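Local structure of SusD-like protein BACOVA_02651 (Bacteroides ovatus, 5E75) at residues W32-Y35 with N36-S39; N505-L508 with N509-P512. The protein binds polysaccharide at the cell surface and probably captures xyloglucan there before its transport into the periplasm for degradation. All coordinates share one frame; numbering follows the deposited sequence.

Contact 1 (W32-Y35 with N36-S39); sequences WFDY and NQRS
One face of the Phe-33 ring carries Gln-37, whose CB stands 4.3 Å from the ring centroid and 18° off the ring normal, a CH-pi contact displaced toward the rim. On the CE2 side of the same ring lies the glutamine amide, with OE1 3.4 Å from CE2 and the amide plane well tilted against the ring. Trp-256 meets this phenylalanine edge-to-face from elsewhere in the chain. The setting is the short helix 33-36 and the turn that leaves it, in an SusD-family protein. Two backbone bonds of the i to i+4 kind define the helical turn: Asn-36 N reaches Trp-32 O at 3.0 Å and is almost straight, whereas Gln-37 N to Phe-33 O, at 2.9 Å, is bent to 136°. The CG of Gln-37 is wedged between its own backbone N and carbonyl carbon (chi1 72°), and from there the extended chain runs back over the turn, CG passing 3.6 Å from Asp-34 O. An alanine here would keep CB over the ring but would probably leave the CE2 side of Phe-33 and the carbonyl of Asp-34 without the cover of CG and the amide. The Tyr-35 ring meets Ser-39 OG obliquely through CD1, and its hydroxyl is hydrogen-bonded to that of Tyr-423. The Asn-36 amide is held from outside the turn, OD1 by Thr-355 OG1 and ND2 by Asn-260 OD1. At the end of the turn Tyr-35 O receives two weak bonds, from Arg-38 N and Ser-39 OG, and a water bridges the turn, donating to Asp-34 O and accepting from Ser-39 N at 3.0 Å.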
loop_
_atom_site.group_PDB
_atom_site.type_symbol
_atom_site.label_atom_id
_atom_site.label_comp_id
_atom_site.label_asym_id
_atom_site.label_seq_id
_atom_site.Cartn_x
_atom_site.Cartn_y
_atom_site.Cartn_z
ATOM N N TRP A 32 10.601 6.288 -6.723
ATOM C CA TRP A 32 9.893 5.902 -5.495
ATOM C C TRP A 32 10.828 5.629 -4.320
ATOM O O TRP A 32 10.372 5.415 -3.193
ATOM C CB TRP A 32 9.069 4.639 -5.770
ATOM C CG TRP A 32 7.916 4.860 -6.697
ATOM C CD1 TRP A 32 7.896 4.616 -8.040
ATOM C CD2 TRP A 32 6.620 5.378 -6.362
ATOM N NE1 TRP A 32 6.676 4.980 -8.570
ATOM C CE2 TRP A 32 5.870 5.436 -7.558
ATOM C CE3 TRP A 32 6.033 5.819 -5.174
ATOM C CZ2 TRP A 32 4.553 5.916 -7.591
ATOM C CZ3 TRP A 32 4.733 6.284 -5.211
ATOM C CH2 TRP A 32 4.004 6.318 -6.406
ATOM N N PHE A 33 12.128 5.652 -4.566
ATOM C CA PHE A 33 13.098 5.173 -3.591
ATOM C C PHE A 33 13.005 5.886 -2.228
ATOM O O PHE A 33 13.058 5.219 -1.189
ATOM C CB PHE A 33 14.523 5.272 -4.164
ATOM C CG PHE A 33 15.576 4.736 -3.238
ATOM C CD1 PHE A 33 15.880 3.380 -3.207
ATOM C CD2 PHE A 33 16.253 5.590 -2.396
ATOM C CE1 PHE A 33 16.837 2.893 -2.338
ATOM C CE2 PHE A 33 17.213 5.098 -1.521
ATOM C CZ PHE A 33 17.500 3.753 -1.502
ATOM N N ASP A 34 12.861 7.207 -2.200
ATOM C CA ASP A 34 12.881 7.927 -0.924
ATOM C C ASP A 34 11.690 7.527 -0.065
ATOM O O ASP A 34 11.751 7.626 1.150
ATOM C CB ASP A 34 12.880 9.458 -1.083
ATOM C CG ASP A 34 14.217 10.016 -1.500
ATOM O OD1 ASP A 34 15.183 9.238 -1.620
ATOM O OD2 ASP A 34 14.286 11.255 -1.694
ATOM N N TYR A 35 10.594 7.119 -0.700
ATOM C CA TYR A 35 9.415 6.641 0.029
ATOM C C TYR A 35 9.590 5.190 0.459
ATOM O O TYR A 35 9.420 4.873 1.638
ATOM C CB TYR A 35 8.181 6.797 -0.861
ATOM C CG TYR A 35 6.892 6.161 -0.367
ATOM C CD1 TYR A 35 6.338 6.511 0.858
ATOM C CD2 TYR A 35 6.206 5.241 -1.155
ATOM C CE1 TYR A 35 5.141 5.951 1.285
ATOM C CE2 TYR A 35 5.015 4.672 -0.720
ATOM C CZ TYR A 35 4.493 5.040 0.494
ATOM O OH TYR A 35 3.298 4.497 0.951
ATOM N N ASN A 36 9.952 4.325 -0.479
ATOM C CA ASN A 36 10.112 2.910 -0.179
ATOM C C ASN A 36 11.202 2.625 0.833
ATOM O O ASN A 36 11.124 1.634 1.550
ATOM C CB ASN A 36 10.373 2.101 -1.459
ATOM C CG ASN A 36 10.198 0.623 -1.248
ATOM O OD1 ASN A 36 9.054 0.133 -1.212
ATOM N ND2 ASN A 36 11.300 -0.106 -1.076
ATOM N N GLN A 37 12.206 3.488 0.935
ATOM C CA GLN A 37 13.359 3.126 1.743
ATOM C C GLN A 37 13.066 3.135 3.235
ATOM O O GLN A 37 13.830 2.572 4.017
ATOM C CB GLN A 37 14.562 4.018 1.435
ATOM C CG GLN A 37 14.472 5.435 1.936
ATOM C CD GLN A 37 15.826 6.118 1.967
ATOM O OE1 GLN A 37 16.145 6.934 1.105
ATOM N NE2 GLN A 37 16.630 5.775 2.960
ATOM N N ARG A 38 11.981 3.776 3.645
ATOM C CA ARG A 38 11.677 3.854 5.067
ATOM C C ARG A 38 10.204 4.099 5.361
ATOM O O ARG A 38 9.548 3.237 5.953
ATOM C CB ARG A 38 12.530 4.952 5.715
ATOM C CG ARG A 38 12.521 4.959 7.242
ATOM C CD ARG A 38 13.850 5.489 7.786
ATOM N NE ARG A 38 14.956 4.564 7.533
ATOM C CZ ARG A 38 15.312 3.563 8.339
ATOM N NH1 ARG A 38 14.654 3.334 9.471
ATOM N NH2 ARG A 38 16.335 2.783 8.008
ATOM N N SER A 39 9.703 5.262 4.955
ATOM C CA SER A 39 8.415 5.754 5.425
ATOM C C SER A 39 7.200 4.941 4.961
ATOM O O SER A 39 6.156 5.008 5.589
ATOM C CB SER A 39 8.234 7.219 5.039
ATOM O OG SER A 39 8.218 7.387 3.631
HETATM O O HOH W 1 10.979 7.556 3.575
#

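Contact 2 (N505-L508 with N509-P512); sequences NPLL and NEPP
Two backbone bonds close this turn: Asn-509 N donates to Pro-506 O and Glu-510 N to Leu-507 O, each 3.0 Å long and moderately bent at the hydrogen. Both donors sit well above the plane of the carbonyl they meet, by 55° at Pro-506 and 70° at Leu-507. Water extends the network: one molecule donates to Pro-506 O and to Glu-510 OE2, tying the carboxylate back to the turn, and another donates to Leu-508 O and Glu-510 O. The i to i+3 spacing is that of a 3-10 turn, which here follows helix 499-504. An Asx turn starts it: Asn-505 OD1 accepts from Leu-507 N at 3.1 Å, while the ND2 of that asparagine is bonded to Arg-146 O. Packing across the turn is slight. Leu-507 CD2 lies 3.9 Å from Glu-510 CG, the two side chains crossing obliquely; chi1 (-61°) puts Glu-510 CG beside its own backbone N, 3.8 Å from Pro-506 O, and the bend at chi2 then directs the carboxylate to its water. Leu-507 also rests on Val-145, and Leu-508 packs on Leu-148 and, in helix 499-504, on Val-502.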
loop_
_atom_site.group_PDB
_atom_site.type_symbol
_atom_site.label_atom_id
_atom_site.label_comp_id
_atom_site.label_asym_id
_atom_site.label_seq_id
_atom_site.Cartn_x
_atom_site.Cartn_y
_atom_site.Cartn_z
ATOM N N ASN A 505 8.844 26.798 2.857
ATOM C CA ASN A 505 7.632 27.287 2.193
ATOM C C ASN A 505 6.527 27.563 3.212
ATOM O O ASN A 505 5.708 26.684 3.504
ATOM C CB ASN A 505 7.140 26.280 1.149
ATOM C CG ASN A 505 5.886 26.748 0.446
ATOM O OD1 ASN A 505 5.461 27.886 0.623
ATOM N ND2 ASN A 505 5.297 25.875 -0.370
ATOM N N PRO A 506 6.490 28.779 3.762
ATOM C CA PRO A 506 5.475 29.073 4.783
ATOM C C PRO A 506 4.027 28.987 4.298
ATOM O O PRO A 506 3.114 29.006 5.133
ATOM C CB PRO A 506 5.805 30.506 5.229
ATOM C CG PRO A 506 6.830 31.014 4.277
ATOM C CD PRO A 506 7.495 29.850 3.645
ATOM N N LEU A 507 3.800 28.884 2.992
ATOM C CA LEU A 507 2.430 28.762 2.513
ATOM C C LEU A 507 1.857 27.390 2.828
ATOM O O LEU A 507 0.653 27.189 2.711
ATOM C CB LEU A 507 2.323 29.068 1.018
ATOM C CG LEU A 507 2.650 30.515 0.622
ATOM C CD1 LEU A 507 2.530 30.715 -0.875
ATOM C CD2 LEU A 507 1.760 31.506 1.338
ATOM N N LEU A 508 2.702 26.450 3.246
ATOM C CA LEU A 508 2.204 25.165 3.722
ATOM C C LEU A 508 1.365 25.341 4.997
ATOM O O LEU A 508 0.571 24.467 5.336
ATOM C CB LEU A 508 3.339 24.163 3.938
ATOM C CG LEU A 508 4.071 23.710 2.670
ATOM C CD1 LEU A 508 5.199 22.763 3.048
ATOM C CD2 LEU A 508 3.150 23.054 1.632
ATOM N N ASN A 509 1.507 26.483 5.666
ATOM C CA ASN A 509 0.682 26.816 6.835
ATOM C C ASN A 509 -0.511 27.714 6.512
ATOM O O ASN A 509 -1.224 28.151 7.420
ATOM C CB ASN A 509 1.533 27.512 7.903
ATOM C CG ASN A 509 2.231 26.542 8.837
ATOM O OD1 ASN A 509 1.788 25.414 9.036
ATOM N ND2 ASN A 509 3.329 26.996 9.430
ATOM N N GLU A 510 -0.750 27.970 5.230
ATOM C CA GLU A 510 -1.819 28.864 4.801
ATOM C C GLU A 510 -2.880 28.078 4.055
ATOM O O GLU A 510 -2.646 26.945 3.640
ATOM C CB GLU A 510 -1.257 29.966 3.905
ATOM C CG GLU A 510 -0.214 30.848 4.602
ATOM C CD GLU A 510 -0.794 31.589 5.792
ATOM O OE1 GLU A 510 -1.979 31.972 5.728
ATOM O OE2 GLU A 510 -0.071 31.772 6.794
ATOM N N PRO A 511 -4.067 28.673 3.885
ATOM C CA PRO A 511 -5.166 27.944 3.252
ATOM C C PRO A 511 -4.845 27.520 1.819
ATOM O O PRO A 511 -4.130 28.250 1.123
ATOM C CB PRO A 511 -6.306 28.971 3.249
ATOM C CG PRO A 511 -5.988 29.901 4.347
ATOM C CD PRO A 511 -4.503 29.982 4.414
ATOM N N PRO A 512 -5.371 26.368 1.381
ATOM C CA PRO A 512 -5.224 26.001 -0.032
ATOM C C PRO A 512 -6.054 26.881 -0.952
ATOM O O PRO A 512 -7.065 27.489 -0.544
ATOM C CB PRO A 512 -5.706 24.543 -0.076
ATOM C CG PRO A 512 -6.612 24.413 1.082
ATOM C CD PRO A 512 -6.096 25.339 2.145
HETATM O O HOH W 2 2.662 30.910 7.037
HETATM O O HOH W 3 -1.336 27.520 0.769
HETATM O O HOH W 4 -2.318 24.813 5.430
#

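Overall arrangement
Contact 1 and contact 2 are separate local turns far apart in sequence, contact 1 being complete long before contact 2 begins. They lie about 25 Å apart between centres and about 15 Å between nearest atoms, so neither touches the other. They differ in depth: residues 32-39 form a buried contact, its centre about 12 Å from the centre of the chain, against helices 70-95 and 103-125, whereas residues 505-512 lie at the surface, their centre about 28 Å from it. Contact 1 belongs to the N-terminal part of the chain and contact 2 to its C-terminal end. A 1,2-ethanediol, probably from the crystallisation liquor, lies about 6 Å from the Leu-508 side chain.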